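Local coordinates for SCARECROW-LIKE protein 7 (Oryza sativa Japonica Group, PDB 5HYZ) that binds DNA in vitro and probably acts as a transcription factor in plant development and abiotic stress resistance, at residues K346-V352 / L361-P367. Residues are numbered along the deposited sequence; the frame is centred on the assembly and turned at random.
Sequences KYKYSLV and LAWEKRP
Trp363 and Tyr349 form a non-hydrogen-bonded pair of the antiparallel beta hairpin 349-354/358-363, in the predicted SAW region of the GRAS domain. The tight part is aromatic. With CG anti to the backbone N (chi1 178°), the indole extends toward Lys348, just before the partner strand, and turns its CE3 edge to one face of the Tyr349 ring, a T-shaped pair with planes at 78°; Trp363 CE3 lies 3.6 Å from Tyr349 CE1. Over one face of the indole, Lys348 CB sits 3.7 Å above the centre of the six-membered ring in a CH-pi contact. Glu267 of helix 251-272 accepts a hydrogen bond from Trp363 NE1, which should help hold the indole's orientation. Farther along the sheet face that carries Tyr349 and Trp363, Leu361 and Leu351 meet Phe92 of helix 89-104. On the sheet face of Ser350 and Ala362 smaller side chains meet, Val352 CG2 lying 3.8 Å from Ala362 CB. Ser350 and Ala362 exchange two backbone hydrogen bonds, and Glu364 N donates to Lys348 O. The solvent side is the type I' turn from Trp363 to Arg366, whose Glu364 and Lys365 are exposed; there a water donates to Lys348 O, accepts from Lys365 N and hydrogen-bonds Ser350 OG at 2.6 Å.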
ATOM      1  N   LYS A 346     -14.323   4.733  -8.261  1.00 33.77           N
ATOM      2  CA  LYS A 346     -15.353   4.963  -7.246  1.00 36.96           C
ATOM      3  C   LYS A 346     -14.808   5.744  -6.042  1.00 35.16           C
ATOM      4  O   LYS A 346     -15.585   6.321  -5.272  1.00 33.69           O
ATOM      5  CB  LYS A 346     -15.985   3.653  -6.778  1.00 36.92           C
ATOM      6  CG  LYS A 346     -15.039   2.661  -6.136  1.00 43.64           C
ATOM      7  CD  LYS A 346     -15.731   1.283  -5.979  1.00 48.28           C
ATOM      8  CE  LYS A 346     -15.029   0.364  -4.978  1.00 47.36           C
ATOM      9  NZ  LYS A 346     -13.781  -0.239  -5.544  1.00 55.72           N
ATOM     10  N   TYR A 347     -13.488   5.784  -5.890  1.00 29.42           N
ATOM     11  CA  TYR A 347     -12.899   6.602  -4.812  1.00 26.18           C
ATOM     12  C   TYR A 347     -12.833   8.057  -5.226  1.00 26.16           C
ATOM     13  O   TYR A 347     -12.723   8.362  -6.403  1.00 28.47           O
ATOM     14  CB  TYR A 347     -11.514   6.081  -4.447  1.00 24.29           C
ATOM     15  CG  TYR A 347     -11.541   4.731  -3.773  1.00 25.86           C
ATOM     16  CD1 TYR A 347     -11.727   4.633  -2.414  1.00 26.08           C
ATOM     17  CD2 TYR A 347     -11.364   3.552  -4.502  1.00 31.28           C
ATOM     18  CE1 TYR A 347     -11.728   3.381  -1.781  1.00 25.38           C
ATOM     19  CE2 TYR A 347     -11.378   2.304  -3.885  1.00 27.81           C
ATOM     20  CZ  TYR A 347     -11.547   2.238  -2.523  1.00 30.03           C
ATOM     21  OH  TYR A 347     -11.541   1.038  -1.860  1.00 32.60           O
ATOM     22  N   LYS A 348     -12.928   8.973  -4.270  1.00 22.75           N
ATOM     23  CA  LYS A 348     -13.033  10.380  -4.596  1.00 19.11           C
ATOM     24  C   LYS A 348     -11.904  11.166  -3.925  1.00 16.56           C
ATOM     25  O   LYS A 348     -12.100  12.291  -3.526  1.00 18.40           O
ATOM     26  CB  LYS A 348     -14.381  10.961  -4.129  1.00 23.76           C
ATOM     27  CG  LYS A 348     -15.601  10.114  -4.594  1.00 28.41           C
ATOM     28  CD  LYS A 348     -15.579   9.976  -6.082  1.00 31.89           C
ATOM     29  CE  LYS A 348     -16.765   9.128  -6.589  1.00 44.79           C
ATOM     30  NZ  LYS A 348     -16.558   8.527  -7.968  1.00 41.56           N
ATOM     31  N   TYR A 349     -10.722  10.551  -3.814  1.00 19.17           N
ATOM     32  CA  TYR A 349      -9.579  11.271  -3.238  1.00 16.05           C
ATOM     33  C   TYR A 349      -8.921  12.208  -4.199  1.00 20.16           C
ATOM     34  O   TYR A 349      -8.801  11.910  -5.404  1.00 18.83           O
ATOM     35  CB  TYR A 349      -8.535  10.270  -2.730  1.00 14.63           C
ATOM     36  CG  TYR A 349      -9.029   9.448  -1.575  1.00 13.74           C
ATOM     37  CD1 TYR A 349      -9.318  10.033  -0.310  1.00 18.15           C
ATOM     38  CD2 TYR A 349      -9.192   8.082  -1.717  1.00 17.61           C
ATOM     39  CE1 TYR A 349      -9.741   9.252   0.755  1.00 18.40           C
ATOM     40  CE2 TYR A 349      -9.620   7.310  -0.657  1.00 21.13           C
ATOM     41  CZ  TYR A 349      -9.925   7.918   0.577  1.00 20.67           C
ATOM     42  OH  TYR A 349     -10.353   7.111   1.615  1.00 22.17           O
ATOM     43  N   SER A 350      -8.493  13.356  -3.703  1.00 14.28           N
ATOM     44  CA  SER A 350      -7.658  14.264  -4.501  1.00 17.89           C
ATOM     45  C   SER A 350      -6.802  15.074  -3.582  1.00 17.55           C
ATOM     46  O   SER A 350      -6.986  14.998  -2.373  1.00 16.95           O
ATOM     47  CB  SER A 350      -8.508  15.240  -5.372  1.00 17.26           C
ATOM     48  OG  SER A 350      -9.160  16.203  -4.570  1.00 20.83           O
ATOM     49  N   LEU A 351      -5.880  15.839  -4.141  1.00 15.64           N
ATOM     50  CA  LEU A 351      -5.031  16.721  -3.321  1.00 16.38           C
ATOM     51  C   LEU A 351      -5.445  18.140  -3.496  1.00 22.17           C
ATOM     52  O   LEU A 351      -5.710  18.585  -4.612  1.00 19.80           O
ATOM     53  CB  LEU A 351      -3.545  16.569  -3.709  1.00 17.29           C
ATOM     54  CG  LEU A 351      -2.750  15.309  -3.404  1.00 29.32           C
ATOM     55  CD1 LEU A 351      -2.971  14.820  -1.956  1.00 25.77           C
ATOM     56  CD2 LEU A 351      -2.992  14.172  -4.351  1.00 30.81           C
ATOM     57  N   VAL A 352      -5.498  18.877  -2.407  1.00 15.90           N
ATOM     58  CA  VAL A 352      -5.875  20.307  -2.411  1.00 18.94           C
ATOM     59  C   VAL A 352      -4.839  21.145  -1.706  1.00 23.56           C
ATOM     60  O   VAL A 352      -4.418  20.798  -0.587  1.00 21.02           O
ATOM     61  CB  VAL A 352      -7.240  20.488  -1.717  1.00 26.62           C
ATOM     62  CG1 VAL A 352      -7.516  21.952  -1.411  1.00 30.17           C
ATOM     63  CG2 VAL A 352      -8.341  19.881  -2.613  1.00 21.04           C
ATOM     64  N   LEU A 361      -5.188  16.099   1.833  1.00 15.30           N
ATOM     65  CA  LEU A 361      -5.853  14.999   1.168  1.00 12.64           C
ATOM     66  C   LEU A 361      -7.331  15.249   1.377  1.00 16.78           C
ATOM     67  O   LEU A 361      -7.793  15.461   2.501  1.00 15.02           O
ATOM     68  CB  LEU A 361      -5.422  13.664   1.747  1.00 12.86           C
ATOM     69  CG  LEU A 361      -6.183  12.415   1.354  1.00 16.68           C
ATOM     70  CD1 LEU A 361      -5.972  12.236  -0.169  1.00 17.15           C
ATOM     71  CD2 LEU A 361      -5.690  11.183   2.131  1.00 20.05           C
ATOM     72  N   ALA A 362      -8.043  15.293   0.241  1.00 13.43           N
ATOM     73  CA  ALA A 362      -9.463  15.611   0.209  1.00 14.23           C
ATOM     74  C   ALA A 362     -10.350  14.480  -0.276  1.00 17.57           C
ATOM     75  O   ALA A 362      -9.906  13.606  -1.020  1.00 15.97           O
ATOM     76  CB  ALA A 362      -9.656  16.860  -0.702  1.00 13.50           C
ATOM     77  N   TRP A 363     -11.614  14.502   0.158  1.00 17.45           N
ATOM     78  CA  TRP A 363     -12.634  13.581  -0.345  1.00 16.06           C
ATOM     79  C   TRP A 363     -13.715  14.419  -1.031  1.00 19.60           C
ATOM     80  O   TRP A 363     -14.243  15.335  -0.402  1.00 16.90           O
ATOM     81  CB  TRP A 363     -13.257  12.746   0.793  1.00 17.07           C
ATOM     82  CG  TRP A 363     -14.337  11.839   0.270  1.00 20.29           C
ATOM     83  CD1 TRP A 363     -15.686  12.121   0.240  1.00 24.18           C
ATOM     84  CD2 TRP A 363     -14.188  10.513  -0.302  1.00 19.46           C
ATOM     85  NE1 TRP A 363     -16.372  11.060  -0.303  1.00 23.31           N
ATOM     86  CE2 TRP A 363     -15.491  10.056  -0.633  1.00 23.31           C
ATOM     87  CE3 TRP A 363     -13.098   9.655  -0.527  1.00 18.57           C
ATOM     88  CZ2 TRP A 363     -15.718   8.806  -1.205  1.00 23.45           C
ATOM     89  CZ3 TRP A 363     -13.322   8.429  -1.086  1.00 20.52           C
ATOM     90  CH2 TRP A 363     -14.627   8.007  -1.423  1.00 22.89           C
ATOM     91  N   GLU A 364     -13.979  14.140  -2.320  1.00 18.69           N
ATOM     92  CA  GLU A 364     -14.943  14.982  -3.083  1.00 23.53           C
ATOM     93  C   GLU A 364     -14.634  16.473  -2.918  1.00 23.38           C
ATOM     94  O   GLU A 364     -15.515  17.287  -2.643  1.00 24.75           O
ATOM     95  CB  GLU A 364     -16.387  14.675  -2.643  1.00 28.07           C
ATOM     96  CG  GLU A 364     -17.382  14.712  -3.804  1.00 44.27           C
ATOM     97  CD  GLU A 364     -18.573  13.810  -3.524  1.00 57.99           C
ATOM     98  OE1 GLU A 364     -18.696  12.758  -4.198  1.00 57.99           O
ATOM     99  OE2 GLU A 364     -19.360  14.138  -2.602  1.00 55.70           O
ATOM    100  N   LYS A 365     -13.352  16.785  -3.052  1.00 18.42           N
ATOM    101  CA  LYS A 365     -12.784  18.126  -2.984  1.00 17.31           C
ATOM    102  C   LYS A 365     -12.859  18.829  -1.635  1.00 17.16           C
ATOM    103  O   LYS A 365     -12.467  19.985  -1.544  1.00 20.84           O
ATOM    104  CB  LYS A 365     -13.427  18.994  -4.070  1.00 26.35           C
ATOM    105  CG  LYS A 365     -13.229  18.311  -5.435  1.00 26.67           C
ATOM    106  CD  LYS A 365     -13.176  19.319  -6.603  1.00 38.23           C
ATOM    107  CE  LYS A 365     -13.215  18.571  -7.955  1.00 49.30           C
ATOM    108  NZ  LYS A 365     -12.165  17.482  -8.031  1.00 53.23           N
ATOM    109  N   ARG A 366     -13.240  18.111  -0.598  1.00 17.15           N
ATOM    110  CA  ARG A 366     -13.257  18.634   0.760  1.00 20.19           C
ATOM    111  C   ARG A 366     -11.994  18.145   1.501  1.00 17.57           C
ATOM    112  O   ARG A 366     -11.862  16.961   1.713  1.00 17.73           O
ATOM    113  CB  ARG A 366     -14.544  18.155   1.463  1.00 21.94           C
ATOM    114  CG  ARG A 366     -14.612  17.939   3.023  1.00 41.75           C
ATOM    115  CD  ARG A 366     -13.938  19.001   3.837  1.00 42.78           C
ATOM    116  NE  ARG A 366     -14.368  19.130   5.234  1.00 46.16           N
ATOM    117  CZ  ARG A 366     -13.646  19.837   6.102  1.00 48.63           C
ATOM    118  NH1 ARG A 366     -12.497  20.384   5.674  1.00 46.49           N
ATOM    119  NH2 ARG A 366     -14.029  20.013   7.365  1.00 30.34           N
ATOM    120  N   PRO A 367     -11.125  19.061   1.885  1.00 16.42           N
ATOM    121  CA  PRO A 367      -9.858  18.730   2.566  1.00 14.71           C
ATOM    122  C   PRO A 367     -10.156  17.987   3.857  1.00 17.46           C
ATOM    123  O   PRO A 367     -11.020  18.465   4.601  1.00 17.63           O
ATOM    124  CB  PRO A 367      -9.237  20.113   2.856  1.00 17.81           C
ATOM    125  CG  PRO A 367      -9.898  21.046   1.918  1.00 28.44           C
ATOM    126  CD  PRO A 367     -11.237  20.499   1.573  1.00 24.42           C
TER
HETATM  127  O   HOH W   1     -11.435  15.000  -4.070  1.00 28.34           O